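PDB 3JWG: methyltransferase type 12 from Clostridium thermocellum, which probably transfers a methyl group from S-adenosyl-L-methionine to the 2'-hydroxyl of the 3'-terminal nucleotide of small RNAs, this chain being its methyltransferase domain. Local coordinates for residues L46-K49 against Q55-G58; F89-V94 against K98-Y103; E144-Y149 against R160-E165; K169-W174 against V186-I191. One frame throughout, in Å; residues are numbered along the deposited sequence.

Contact 1: residues L46-K49 against Q55-G58; sequences LLLK and QITG
I56 sends its CD1 methyl between L47, which faces the strand, and the end of the L48 side chain. The methyl lies 3.6 Å from L47 CB, and I56 CD1 is equally close, 3.6 Å, to L48 CD2. The helix backbone shares in the contact, since I56 CD1 also approaches L48 N to 3.6 Å. The second branch of the isoleucine has its own partner, I56 CG2 lying 4.0 Å from L47 CD1, so that both arms of I56 are used. The reach of the longer arm follows from its torsions: CG1 stands anti to the carbonyl carbon (chi1 -64°), and chi2 of 163° then stretches CD1 away from the strand. Helix 42-48 is the crossover of the beta-alpha-beta unit formed with strands 32-36 and 55-60, part of the Rossmann-like fold of class I methyltransferases. No hydrogen bond spans the two segments, and the contact is apolar and buried. Further out, L47 also packs on F53 and on L25 of helix 13-27, while L48 reaches I86 of strand 86-90. Backbone bonds from I56 to R85 and S87 set the strand beside its neighbour, and R85 NH1 also bonds L48 O.

Contact 2: residues F89-V94 against K98-Y103; sequences FQSSLV and KRFSGY
A guanidinium-on-ring stack combined with apolar packing joins the end of the edge strand 86-90 to the short 3-10 turn at 98-100, in the loop that leads to strand 105-109. The stack is between R99 and F89. Their flat groups are inclined by 25° and their centres lie 3.9 Å apart, with F89 CD1 over the middle of the guanidinium. A bend in the arginine chain at chi3 (-66°) folds the group back across the ring, and the aliphatic part follows: R99 CD sits 4.1 Å from the F89 centroid, almost on the ring normal, as a CH-pi contact. The charge has a second partner in D97, whose OD1 forms a salt bridge with R99 NH2, so the guanidinium is positioned by a carboxylate as well as by the ring. F100 meets the other segment at several points. Its CE1 comes within 3.7 Å of F89 CZ, the two rings lying obliquely to each other. S91 OG approaches the edge of the F100 ring, 3.4 Å from CZ. That hydroxyl oxygen also accepts the backbone bond of an ST turn, L93 N to S91 OG at 3.1 Å and 164°, which helps fix the oxygen beside the ring. L93 CD2 adds a looser apolar contact, 4.1 Å from F100 CZ. Around this group, F89 rests on T57 and V59 of strand 55-60, F100 reaches I34 and L36 of strand 32-36 and V126 and T131 of helix 117-131, and L93 packs on F123 of that same helix.

Contact 3: residues E144-Y149 against R160-E165; sequences EYNFHY and RDHRFE
The N146 amide lies over one face of the H162 imidazole at the surface, within the long connection between strand 135-141 and helix 168-182, where a type I beta turn from H162 to E165 faces a short 3-10 segment at 144-146. The flat-group contact comes first. The amide carbon N146 CG lies over the centre of the imidazole, 3.6 Å from H162 CG, and the amide and ring planes are 33° apart. The hydrogen bonds that are clear lie within each segment. H162 ND1 donates to E165 OE2 at 2.9 Å, a His-carboxylate pair that ties the first and last side chains of the turn together. E165 CG stands anti to the carbonyl carbon (chi1 -57°) and the chain is extended beyond it, which carries the carboxylate to H162. The turn itself is closed by E165 N to H162 O, 3.0 Å. On the other side, F147 N bonds E144 O at 2.9 Å and holds the 3-10 turn that presents N146. A charged pair also lies off the interface, E144 OE1 with R168 NE at the start of the following helix. In the H162-E165 bond the imidazole does not approach in the plane of the carboxylate: ND1 meets OE2 from above it, 65° out of that plane.

Contact 4: residues K169-W174 against V186-I191; sequences KEFQTW and VRFLQI. Unlike the reference sequence in segment 169-174: Q172 (reference Glu).
F188 on strand 184-191 receives Q172 over its face and F171 at its edge, joining helix 168-182 to the outermost strand, which pairs antiparallel with the reversed strand 202-209 of the class I methyltransferase sheet. The tight part is the face. Q172 CG stands 3.5 Å from the F188 centroid and 5° off the ring normal, a CH-pi contact nearly central on the ring, between two partly exposed residues. Q172 CB lies close as well, 3.8 Å from F188 CZ. Q172, a glutamine where the reference sequence has glutamate, runs extended beyond CG, so its amide passes on across the ring with CD 4.1 Å from F188 CD2. The looser ring-edge contact leads instead to buried F171: its CE2 is 3.9 Å from F188 CD1, and the ring planes are inclined at 70°. With CG anti to the backbone N (chi1 180°) the F171 ring swings from the helix toward the strand, bringing CE2 to F188. F171 continues inward to Q203, I112 and W166, while A175 of the same helix also touches F188. On the helix, K169 O accepts T173 N (2.9 Å) and T173 OG1 (2.6 Å) from opposite faces of its plane.

In the fold
Contact 1 is the buried one, purely aliphatic between a crossover helix and its strand. Contact 2 is partly buried and adjoins it: strands 55-60 and 86-90 are neighbours in the sheet, G58 O probably bonds F89 N, and T57 OG1 probably bonds Y103 OH. There the chemistry turns mixed, with a charged group on an aromatic face. Contact 4 is partly buried and reaches the same sheet, but at its opposite edge, strand 184-191, where an aromatic ring meets a glutamine chain. Contact 3 is a surface contact between loop segments: an amide lies over an imidazole and the clear hydrogen bonds stay within each segment. It meets contact 4 where the carbonyl O of E165 packs against E170 OE1.

Contact 1: residues L46-K49 against Q55-G58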
loop_
_atom_site.group_PDB
_atom_site.type_symbol
_atom_site.label_atom_id
_atom_site.label_comp_id
_atom_site.label_asym_id
_atom_site.label_seq_id
_atom_site.Cartn_x
_atom_site.Cartn_y
_atom_site.Cartn_z
ATOM N N LEU A 46 -5.610 1.164 -11.799
ATOM C CA LEU A 46 -5.714 -0.266 -12.074
ATOM C C LEU A 46 -6.951 -0.895 -11.448
ATOM O O LEU A 46 -7.563 -1.792 -12.028
ATOM C CB LEU A 46 -4.470 -1.010 -11.571
ATOM C CG LEU A 46 -3.124 -0.754 -12.253
ATOM C CD1 LEU A 46 -2.086 -1.676 -11.632
ATOM C CD2 LEU A 46 -3.220 -1.011 -13.752
ATOM N N LEU A 47 -7.305 -0.439 -10.253
ATOM C CA LEU A 47 -8.477 -0.961 -9.560
ATOM C C LEU A 47 -9.762 -0.639 -10.329
ATOM O O LEU A 47 -10.666 -1.476 -10.432
ATOM C CB LEU A 47 -8.543 -0.381 -8.142
ATOM C CG LEU A 47 -7.464 -0.909 -7.188
ATOM C CD1 LEU A 47 -7.538 -0.180 -5.851
ATOM C CD2 LEU A 47 -7.660 -2.417 -6.991
ATOM N N LEU A 48 -9.829 0.569 -10.881
ATOM C CA LEU A 48 -10.994 1.004 -11.649
ATOM C C LEU A 48 -11.212 0.177 -12.917
ATOM O O LEU A 48 -12.331 0.091 -13.428
ATOM C CB LEU A 48 -10.858 2.485 -12.018
ATOM C CG LEU A 48 -11.123 3.508 -10.907
ATOM C CD1 LEU A 48 -10.713 4.902 -11.372
ATOM C CD2 LEU A 48 -12.609 3.481 -10.535
ATOM N N LYS A 49 -10.149 -0.441 -13.421
ATOM C CA LYS A 49 -10.264 -1.247 -14.628
ATOM C C LYS A 49 -10.877 -2.615 -14.352
ATOM O O LYS A 49 -11.208 -3.351 -15.281
ATOM C CB LYS A 49 -8.892 -1.402 -15.289
ATOM C CG LYS A 49 -8.225 -0.075 -15.613
ATOM C CD LYS A 49 -6.918 -0.279 -16.357
ATOM C CE LYS A 49 -6.158 1.028 -16.510
ATOM N NZ LYS A 49 -6.960 2.076 -17.199
ATOM N N GLN A 55 -15.881 -0.204 -4.294
ATOM C CA GLN A 55 -15.480 1.054 -3.672
ATOM C C GLN A 55 -13.967 1.111 -3.675
ATOM O O GLN A 55 -13.304 0.194 -3.198
ATOM C CB GLN A 55 -16.003 1.142 -2.237
ATOM C CG GLN A 55 -15.581 2.408 -1.485
ATOM C CD GLN A 55 -15.993 3.682 -2.198
ATOM O OE1 GLN A 55 -17.129 3.802 -2.667
ATOM N NE2 GLN A 55 -15.076 4.647 -2.278
ATOM N N ILE A 56 -13.441 2.195 -4.223
ATOM C CA ILE A 56 -12.006 2.421 -4.325
ATOM C C ILE A 56 -11.722 3.769 -3.683
ATOM O O ILE A 56 -12.171 4.804 -4.174
ATOM C CB ILE A 56 -11.581 2.452 -5.805
ATOM C CG1 ILE A 56 -11.833 1.073 -6.434
ATOM C CG2 ILE A 56 -10.123 2.894 -5.931
ATOM C CD1 ILE A 56 -11.841 1.082 -7.952
ATOM N N THR A 57 -10.975 3.758 -2.584
ATOM C CA THR A 57 -10.670 4.989 -1.878
ATOM C C THR A 57 -9.170 5.230 -1.735
ATOM O O THR A 57 -8.437 4.362 -1.261
ATOM C CB THR A 57 -11.301 4.968 -0.477
ATOM O OG1 THR A 57 -12.718 4.784 -0.602
ATOM C CG2 THR A 57 -11.011 6.272 0.264
ATOM N N GLY A 58 -8.731 6.416 -2.148
ATOM C CA GLY A 58 -7.327 6.778 -2.052
ATOM C C GLY A 58 -7.135 7.855 -1.001
ATOM O O GLY A 58 -7.891 8.829 -0.959
#

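Contact 2: residues F89-V94 against K98-Y103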
loop_
_atom_site.group_PDB
_atom_site.type_symbol
_atom_site.label_atom_id
_atom_site.label_comp_id
_atom_site.label_asym_id
_atom_site.label_seq_id
_atom_site.Cartn_x
_atom_site.Cartn_y
_atom_site.Cartn_z
ATOM N N PHE A 89 -9.374 11.517 -0.319
ATOM C CA PHE A 89 -9.374 12.498 0.761
ATOM C C PHE A 89 -8.016 12.578 1.442
ATOM O O PHE A 89 -7.210 11.646 1.366
ATOM C CB PHE A 89 -10.497 12.213 1.776
ATOM C CG PHE A 89 -10.264 11.019 2.658
ATOM C CD1 PHE A 89 -9.567 11.147 3.858
ATOM C CD2 PHE A 89 -10.800 9.778 2.323
ATOM C CE1 PHE A 89 -9.416 10.058 4.716
ATOM C CE2 PHE A 89 -10.654 8.682 3.170
ATOM C CZ PHE A 89 -9.962 8.821 4.371
ATOM N N GLN A 90 -7.759 13.708 2.090
ATOM C CA GLN A 90 -6.490 13.939 2.763
ATOM C C GLN A 90 -6.514 13.480 4.210
ATOM O O GLN A 90 -7.540 13.559 4.889
ATOM C CB GLN A 90 -6.129 15.429 2.682
ATOM C CG GLN A 90 -4.722 15.767 3.161
ATOM C CD GLN A 90 -4.335 17.212 2.882
ATOM O OE1 GLN A 90 -3.202 17.624 3.142
ATOM N NE2 GLN A 90 -5.275 17.988 2.349
ATOM N N SER A 91 -5.372 12.982 4.675
ATOM C CA SER A 91 -5.234 12.517 6.046
ATOM C C SER A 91 -3.767 12.426 6.428
ATOM O O SER A 91 -2.917 12.130 5.590
ATOM C CB SER A 91 -5.879 11.144 6.230
ATOM O OG SER A 91 -5.625 10.656 7.540
ATOM N N SER A 92 -3.479 12.678 7.701
ATOM C CA SER A 92 -2.113 12.623 8.198
ATOM C C SER A 92 -1.735 11.188 8.570
ATOM O O SER A 92 -0.583 10.916 8.898
ATOM C CB SER A 92 -1.958 13.533 9.419
ATOM O OG SER A 92 -2.699 13.042 10.524
ATOM N N LEU A 93 -2.713 10.284 8.521
ATOM C CA LEU A 93 -2.492 8.873 8.840
ATOM C C LEU A 93 -1.964 8.688 10.262
ATOM O O LEU A 93 -1.089 7.857 10.513
ATOM C CB LEU A 93 -1.509 8.265 7.838
ATOM C CG LEU A 93 -1.897 8.394 6.360
ATOM C CD1 LEU A 93 -0.753 7.925 5.467
ATOM C CD2 LEU A 93 -3.153 7.581 6.098
ATOM N N VAL A 94 -2.510 9.454 11.199
ATOM C CA VAL A 94 -2.070 9.374 12.582
ATOM C C VAL A 94 -3.231 9.203 13.549
ATOM O O VAL A 94 -3.074 8.616 14.618
ATOM C CB VAL A 94 -1.280 10.648 12.976
ATOM C CG1 VAL A 94 -0.880 10.594 14.447
ATOM C CG2 VAL A 94 -0.051 10.785 12.090
ATOM N N LYS A 98 -12.917 8.156 11.013
ATOM C CA LYS A 98 -14.070 7.317 10.714
ATOM C C LYS A 98 -14.132 6.875 9.264
ATOM O O LYS A 98 -14.724 5.846 8.949
ATOM C CB LYS A 98 -15.368 8.046 11.075
ATOM C CG LYS A 98 -15.545 8.298 12.563
ATOM C CD LYS A 98 -16.860 9.018 12.833
ATOM C CE LYS A 98 -16.970 9.442 14.288
ATOM N NZ LYS A 98 -18.139 10.346 14.507
ATOM N N ARG A 99 -13.519 7.654 8.384
ATOM C CA ARG A 99 -13.522 7.346 6.963
ATOM C C ARG A 99 -12.637 6.151 6.604
ATOM O O ARG A 99 -12.607 5.733 5.446
ATOM C CB ARG A 99 -13.090 8.575 6.169
ATOM C CG ARG A 99 -14.075 9.739 6.255
ATOM C CD ARG A 99 -13.514 10.983 5.598
ATOM N NE ARG A 99 -12.348 11.501 6.306
ATOM C CZ ARG A 99 -11.655 12.564 5.913
ATOM N NH1 ARG A 99 -12.014 13.213 4.815
ATOM N NH2 ARG A 99 -10.607 12.980 6.616
ATOM N N PHE A 100 -11.924 5.608 7.589
ATOM C CA PHE A 100 -11.052 4.453 7.354
ATOM C C PHE A 100 -11.817 3.148 7.560
ATOM O O PHE A 100 -11.377 2.080 7.138
ATOM C CB PHE A 100 -9.861 4.448 8.324
ATOM C CG PHE A 100 -8.874 5.561 8.103
ATOM C CD1 PHE A 100 -8.621 6.051 6.828
ATOM C CD2 PHE A 100 -8.159 6.087 9.177
ATOM C CE1 PHE A 100 -7.670 7.048 6.621
ATOM C CE2 PHE A 100 -7.203 7.085 8.980
ATOM C CZ PHE A 100 -6.959 7.564 7.701
ATOM N N SER A 101 -12.971 3.251 8.207
ATOM C CA SER A 101 -13.792 2.095 8.534
ATOM C C SER A 101 -14.601 1.468 7.402
ATOM O O SER A 101 -14.986 2.142 6.445
ATOM C CB SER A 101 -14.756 2.472 9.657
ATOM O OG SER A 101 -14.105 3.271 10.628
ATOM N N GLY A 102 -14.843 0.165 7.539
ATOM C CA GLY A 102 -15.663 -0.563 6.584
ATOM C C GLY A 102 -15.065 -1.155 5.322
ATOM O O GLY A 102 -15.810 -1.646 4.474
ATOM N N TYR A 103 -13.741 -1.140 5.181
ATOM C CA TYR A 103 -13.127 -1.684 3.973
ATOM C C TYR A 103 -12.774 -3.156 4.093
ATOM O O TYR A 103 -12.559 -3.659 5.193
ATOM C CB TYR A 103 -11.882 -0.860 3.610
ATOM C CG TYR A 103 -12.249 0.500 3.082
ATOM C CD1 TYR A 103 -12.500 0.694 1.725
ATOM C CD2 TYR A 103 -12.462 1.573 3.955
ATOM C CE1 TYR A 103 -12.962 1.919 1.246
ATOM C CE2 TYR A 103 -12.929 2.802 3.489
ATOM C CZ TYR A 103 -13.181 2.967 2.137
ATOM O OH TYR A 103 -13.679 4.161 1.669
#

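Contact 3: residues E144-Y149 against R160-E165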
loop_
_atom_site.group_PDB
_atom_site.type_symbol
_atom_site.label_atom_id
_atom_site.label_comp_id
_atom_site.label_asym_id
_atom_site.label_seq_id
_atom_site.Cartn_x
_atom_site.Cartn_y
_atom_site.Cartn_z
ATOM N N GLU A 144 18.376 -4.732 0.206
ATOM C CA GLU A 144 19.474 -5.599 -0.208
ATOM C C GLU A 144 19.660 -5.645 -1.720
ATOM O O GLU A 144 20.773 -5.855 -2.218
ATOM C CB GLU A 144 19.240 -6.999 0.336
ATOM C CG GLU A 144 19.345 -7.063 1.850
ATOM C CD GLU A 144 18.884 -8.384 2.399
ATOM O OE1 GLU A 144 17.688 -8.502 2.747
ATOM O OE2 GLU A 144 19.717 -9.312 2.467
ATOM N N TYR A 145 18.571 -5.436 -2.448
ATOM C CA TYR A 145 18.627 -5.455 -3.897
ATOM C C TYR A 145 19.613 -4.423 -4.434
ATOM O O TYR A 145 20.257 -4.642 -5.458
ATOM C CB TYR A 145 17.250 -5.168 -4.486
ATOM C CG TYR A 145 17.183 -5.405 -5.974
ATOM C CD1 TYR A 145 17.122 -6.699 -6.486
ATOM C CD2 TYR A 145 17.197 -4.339 -6.870
ATOM C CE1 TYR A 145 17.075 -6.930 -7.855
ATOM C CE2 TYR A 145 17.151 -4.557 -8.248
ATOM C CZ TYR A 145 17.089 -5.856 -8.729
ATOM O OH TYR A 145 17.029 -6.089 -10.083
ATOM N N ASN A 146 19.723 -3.292 -3.742
ATOM C CA ASN A 146 20.614 -2.230 -4.179
ATOM C C ASN A 146 22.086 -2.489 -3.857
ATOM O O ASN A 146 22.957 -1.742 -4.298
ATOM C CB ASN A 146 20.179 -0.891 -3.574
ATOM C CG ASN A 146 18.760 -0.498 -3.974
ATOM O OD1 ASN A 146 17.778 -1.019 -3.436
ATOM N ND2 ASN A 146 18.648 0.417 -4.932
ATOM N N PHE A 147 22.360 -3.544 -3.093
ATOM C CA PHE A 147 23.736 -3.889 -2.729
ATOM C C PHE A 147 24.504 -4.364 -3.954
ATOM O O PHE A 147 25.728 -4.233 -4.024
ATOM C CB PHE A 147 23.758 -5.003 -1.679
ATOM C CG PHE A 147 23.292 -4.574 -0.317
ATOM C CD1 PHE A 147 22.977 -5.527 0.648
ATOM C CD2 PHE A 147 23.179 -3.227 0.013
ATOM C CE1 PHE A 147 22.557 -5.147 1.919
ATOM C CE2 PHE A 147 22.760 -2.837 1.285
ATOM C CZ PHE A 147 22.448 -3.800 2.238
ATOM N N HIS A 148 23.777 -4.924 -4.914
ATOM C CA HIS A 148 24.383 -5.433 -6.134
ATOM C C HIS A 148 24.662 -4.294 -7.106
ATOM O O HIS A 148 23.752 -3.776 -7.754
ATOM C CB HIS A 148 23.456 -6.473 -6.773
ATOM C CG HIS A 148 24.060 -7.195 -7.937
ATOM N ND1 HIS A 148 25.313 -7.770 -7.890
ATOM C CD2 HIS A 148 23.566 -7.474 -9.167
ATOM C CE1 HIS A 148 25.563 -8.371 -9.040
ATOM N NE2 HIS A 148 24.519 -8.206 -9.832
ATOM N N TYR A 149 25.930 -3.902 -7.189
ATOM C CA TYR A 149 26.356 -2.824 -8.078
ATOM C C TYR A 149 26.148 -3.196 -9.544
ATOM O O TYR A 149 26.376 -4.339 -9.944
ATOM C CB TYR A 149 27.832 -2.495 -7.812
ATOM C CG TYR A 149 28.476 -1.552 -8.807
ATOM C CD1 TYR A 149 28.937 -2.014 -10.039
ATOM C CD2 TYR A 149 28.635 -0.199 -8.512
ATOM C CE1 TYR A 149 29.541 -1.154 -10.952
ATOM C CE2 TYR A 149 29.235 0.670 -9.417
ATOM C CZ TYR A 149 29.685 0.186 -10.634
ATOM O OH TYR A 149 30.283 1.039 -11.533
ATOM N N ARG A 160 19.393 8.250 -5.217
ATOM C CA ARG A 160 20.407 7.200 -5.172
ATOM C C ARG A 160 20.638 6.739 -3.739
ATOM O O ARG A 160 21.352 5.766 -3.494
ATOM C CB ARG A 160 21.723 7.704 -5.758
ATOM C CG ARG A 160 21.629 8.067 -7.215
ATOM C CD ARG A 160 22.995 8.338 -7.801
ATOM N NE ARG A 160 22.903 8.604 -9.231
ATOM C CZ ARG A 160 23.912 8.453 -10.080
ATOM N NH1 ARG A 160 25.091 8.037 -9.639
ATOM N NH2 ARG A 160 23.741 8.719 -11.368
ATOM N N ASP A 161 20.028 7.453 -2.799
ATOM C CA ASP A 161 20.146 7.139 -1.380
ATOM C C ASP A 161 19.085 6.115 -0.987
ATOM O O ASP A 161 17.898 6.432 -0.937
ATOM C CB ASP A 161 19.969 8.418 -0.555
ATOM C CG ASP A 161 20.151 8.181 0.925
ATOM O OD1 ASP A 161 20.575 7.066 1.285
ATOM O OD2 ASP A 161 19.881 9.108 1.723
ATOM N N HIS A 162 19.516 4.892 -0.697
ATOM C CA HIS A 162 18.592 3.819 -0.324
ATOM C C HIS A 162 18.715 3.385 1.135
ATOM O O HIS A 162 18.169 2.356 1.529
ATOM C CB HIS A 162 18.831 2.601 -1.225
ATOM C CG HIS A 162 18.530 2.851 -2.670
ATOM N ND1 HIS A 162 17.243 2.934 -3.159
ATOM C CD2 HIS A 162 19.348 3.063 -3.728
ATOM C CE1 HIS A 162 17.281 3.187 -4.455
ATOM N NE2 HIS A 162 18.547 3.271 -4.826
ATOM N N ARG A 163 19.402 4.177 1.946
ATOM C CA ARG A 163 19.616 3.804 3.341
ATOM C C ARG A 163 18.342 3.638 4.166
ATOM O O ARG A 163 18.328 2.901 5.157
ATOM C CB ARG A 163 20.537 4.823 4.014
ATOM C CG ARG A 163 21.857 5.024 3.294
ATOM C CD ARG A 163 22.155 6.511 3.158
ATOM N NE ARG A 163 22.495 7.119 4.427
ATOM C CZ ARG A 163 22.412 8.419 4.692
ATOM N NH1 ARG A 163 21.979 9.282 3.779
ATOM N NH2 ARG A 163 22.796 8.853 5.879
ATOM N N PHE A 164 17.274 4.312 3.766
ATOM C CA PHE A 164 16.039 4.195 4.514
ATOM C C PHE A 164 15.125 3.062 4.085
ATOM O O PHE A 164 14.040 2.888 4.641
ATOM C CB PHE A 164 15.308 5.533 4.527
ATOM C CG PHE A 164 15.740 6.420 5.656
ATOM C CD1 PHE A 164 15.512 7.787 5.626
ATOM C CD2 PHE A 164 16.375 5.872 6.767
ATOM C CE1 PHE A 164 15.908 8.587 6.685
ATOM C CE2 PHE A 164 16.773 6.662 7.826
ATOM C CZ PHE A 164 16.541 8.018 7.786
ATOM N N GLU A 165 15.572 2.281 3.108
ATOM C CA GLU A 165 14.799 1.123 2.686
ATOM C C GLU A 165 15.120 0.043 3.716
ATOM O O GLU A 165 16.181 0.070 4.352
ATOM C CB GLU A 165 15.213 0.655 1.292
ATOM C CG GLU A 165 15.093 1.743 0.257
ATOM C CD GLU A 165 15.360 1.267 -1.149
ATOM O OE1 GLU A 165 16.141 0.308 -1.333
ATOM O OE2 GLU A 165 14.797 1.879 -2.079
#

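Contact 4: residues K169-W174 against V186-I191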
loop_
_atom_site.group_PDB
_atom_site.type_symbol
_atom_site.label_atom_id
_atom_site.label_comp_id
_atom_site.label_asym_id
_atom_site.label_seq_id
_atom_site.Cartn_x
_atom_site.Cartn_y
_atom_site.Cartn_z
ATOM N N LYS A 169 15.113 -8.954 6.331
ATOM C CA LYS A 169 15.029 -9.354 7.733
ATOM C C LYS A 169 14.303 -8.288 8.554
ATOM O O LYS A 169 13.505 -8.597 9.446
ATOM C CB LYS A 169 16.431 -9.563 8.308
ATOM C CG LYS A 169 16.440 -9.899 9.787
ATOM C CD LYS A 169 17.860 -9.978 10.326
ATOM C CE LYS A 169 17.856 -10.309 11.807
ATOM N NZ LYS A 169 17.162 -11.604 12.051
ATOM N N GLU A 170 14.591 -7.029 8.254
ATOM C CA GLU A 170 13.957 -5.925 8.960
ATOM C C GLU A 170 12.465 -5.896 8.680
ATOM O O GLU A 170 11.668 -5.715 9.589
ATOM C CB GLU A 170 14.583 -4.596 8.547
ATOM C CG GLU A 170 16.040 -4.481 8.958
ATOM C CD GLU A 170 16.647 -3.159 8.578
ATOM O OE1 GLU A 170 16.341 -2.660 7.473
ATOM O OE2 GLU A 170 17.445 -2.624 9.380
ATOM N N PHE A 171 12.087 -6.082 7.420
ATOM C CA PHE A 171 10.672 -6.066 7.076
ATOM C C PHE A 171 9.919 -7.248 7.682
ATOM O O PHE A 171 8.841 -7.086 8.247
ATOM C CB PHE A 171 10.475 -6.088 5.561
ATOM C CG PHE A 171 9.022 -6.075 5.137
ATOM C CD1 PHE A 171 8.220 -4.971 5.399
ATOM C CD2 PHE A 171 8.462 -7.161 4.470
ATOM C CE1 PHE A 171 6.871 -4.946 5.000
ATOM C CE2 PHE A 171 7.118 -7.148 4.065
ATOM C CZ PHE A 171 6.321 -6.035 4.333
ATOM N N GLN A 172 10.481 -8.442 7.555
ATOM C CA GLN A 172 9.811 -9.622 8.083
ATOM C C GLN A 172 9.711 -9.598 9.598
ATOM O O GLN A 172 8.689 -9.996 10.159
ATOM C CB GLN A 172 10.518 -10.881 7.584
ATOM C CG GLN A 172 10.237 -11.141 6.115
ATOM C CD GLN A 172 11.125 -12.208 5.521
ATOM O OE1 GLN A 172 11.560 -13.125 6.217
ATOM N NE2 GLN A 172 11.392 -12.100 4.226
ATOM N N THR A 173 10.756 -9.112 10.262
ATOM C CA THR A 173 10.746 -9.018 11.717
ATOM C C THR A 173 9.636 -8.049 12.133
ATOM O O THR A 173 8.862 -8.319 13.057
ATOM C CB THR A 173 12.096 -8.495 12.250
ATOM O OG1 THR A 173 13.137 -9.406 11.876
ATOM C CG2 THR A 173 12.059 -8.365 13.771
ATOM N N TRP A 174 9.571 -6.918 11.437
ATOM C CA TRP A 174 8.556 -5.905 11.700
ATOM C C TRP A 174 7.159 -6.470 11.457
ATOM O O TRP A 174 6.263 -6.319 12.284
ATOM C CB TRP A 174 8.762 -4.697 10.784
ATOM C CG TRP A 174 7.627 -3.723 10.838
ATOM C CD1 TRP A 174 7.402 -2.772 11.794
ATOM C CD2 TRP A 174 6.535 -3.629 9.913
ATOM N NE1 TRP A 174 6.241 -2.090 11.522
ATOM C CE2 TRP A 174 5.688 -2.595 10.373
ATOM C CE3 TRP A 174 6.191 -4.318 8.738
ATOM C CZ2 TRP A 174 4.511 -2.231 9.702
ATOM C CZ3 TRP A 174 5.016 -3.954 8.067
ATOM C CH2 TRP A 174 4.195 -2.922 8.552
ATOM N N VAL A 186 0.512 -13.339 8.915
ATOM C CA VAL A 186 1.128 -12.705 7.756
ATOM C C VAL A 186 1.979 -13.666 6.935
ATOM O O VAL A 186 2.560 -14.613 7.471
ATOM C CB VAL A 186 1.982 -11.465 8.198
ATOM C CG1 VAL A 186 3.145 -11.906 9.064
ATOM C CG2 VAL A 186 2.474 -10.696 6.978
ATOM N N ARG A 187 2.012 -13.438 5.625
ATOM C CA ARG A 187 2.803 -14.257 4.713
ATOM C C ARG A 187 3.564 -13.289 3.820
ATOM O O ARG A 187 3.135 -12.145 3.629
ATOM C CB ARG A 187 1.906 -15.188 3.877
ATOM C CG ARG A 187 1.070 -14.511 2.801
ATOM C CD ARG A 187 0.085 -15.512 2.190
ATOM N NE ARG A 187 -0.676 -14.960 1.068
ATOM C CZ ARG A 187 -0.220 -14.853 -0.175
ATOM N NH1 ARG A 187 1.006 -15.262 -0.473
ATOM N NH2 ARG A 187 -0.994 -14.340 -1.130
ATOM N N PHE A 188 4.697 -13.738 3.287
ATOM C CA PHE A 188 5.527 -12.879 2.453
ATOM C C PHE A 188 5.635 -13.309 1.012
ATOM O O PHE A 188 5.589 -14.501 0.692
ATOM C CB PHE A 188 6.930 -12.776 3.061
ATOM C CG PHE A 188 6.926 -12.286 4.474
ATOM C CD1 PHE A 188 6.669 -10.949 4.757
ATOM C CD2 PHE A 188 7.108 -13.173 5.531
ATOM C CE1 PHE A 188 6.588 -10.505 6.069
ATOM C CE2 PHE A 188 7.027 -12.735 6.851
ATOM C CZ PHE A 188 6.766 -11.399 7.120
ATOM N N LEU A 189 5.777 -12.313 0.146
ATOM C CA LEU A 189 5.912 -12.532 -1.280
ATOM C C LEU A 189 7.140 -11.785 -1.789
ATOM O O LEU A 189 7.598 -10.810 -1.179
ATOM C CB LEU A 189 4.669 -12.031 -2.024
ATOM C CG LEU A 189 3.337 -12.748 -1.783
ATOM C CD1 LEU A 189 2.880 -12.533 -0.355
ATOM C CD2 LEU A 189 2.296 -12.222 -2.752
ATOM N N GLN A 190 7.669 -12.257 -2.908
ATOM C CA GLN A 190 8.826 -11.645 -3.539
ATOM C C GLN A 190 8.355 -11.130 -4.892
ATOM O O GLN A 190 8.086 -11.914 -5.804
ATOM C CB GLN A 190 9.936 -12.685 -3.724
ATOM C CG GLN A 190 10.524 -13.201 -2.419
ATOM C CD GLN A 190 11.466 -14.380 -2.624
ATOM O OE1 GLN A 190 11.029 -15.499 -2.916
ATOM N NE2 GLN A 190 12.765 -14.132 -2.480
ATOM N N ILE A 191 8.226 -9.814 -5.012
ATOM C CA ILE A 191 7.782 -9.213 -6.264
ATOM C C ILE A 191 8.981 -8.882 -7.134
ATOM O O ILE A 191 9.953 -8.278 -6.671
ATOM C CB ILE A 191 6.955 -7.921 -6.021
ATOM C CG1 ILE A 191 5.559 -8.279 -5.504
ATOM C CG2 ILE A 191 6.816 -7.132 -7.321
ATOM C CD1 ILE A 191 5.553 -9.120 -4.251
#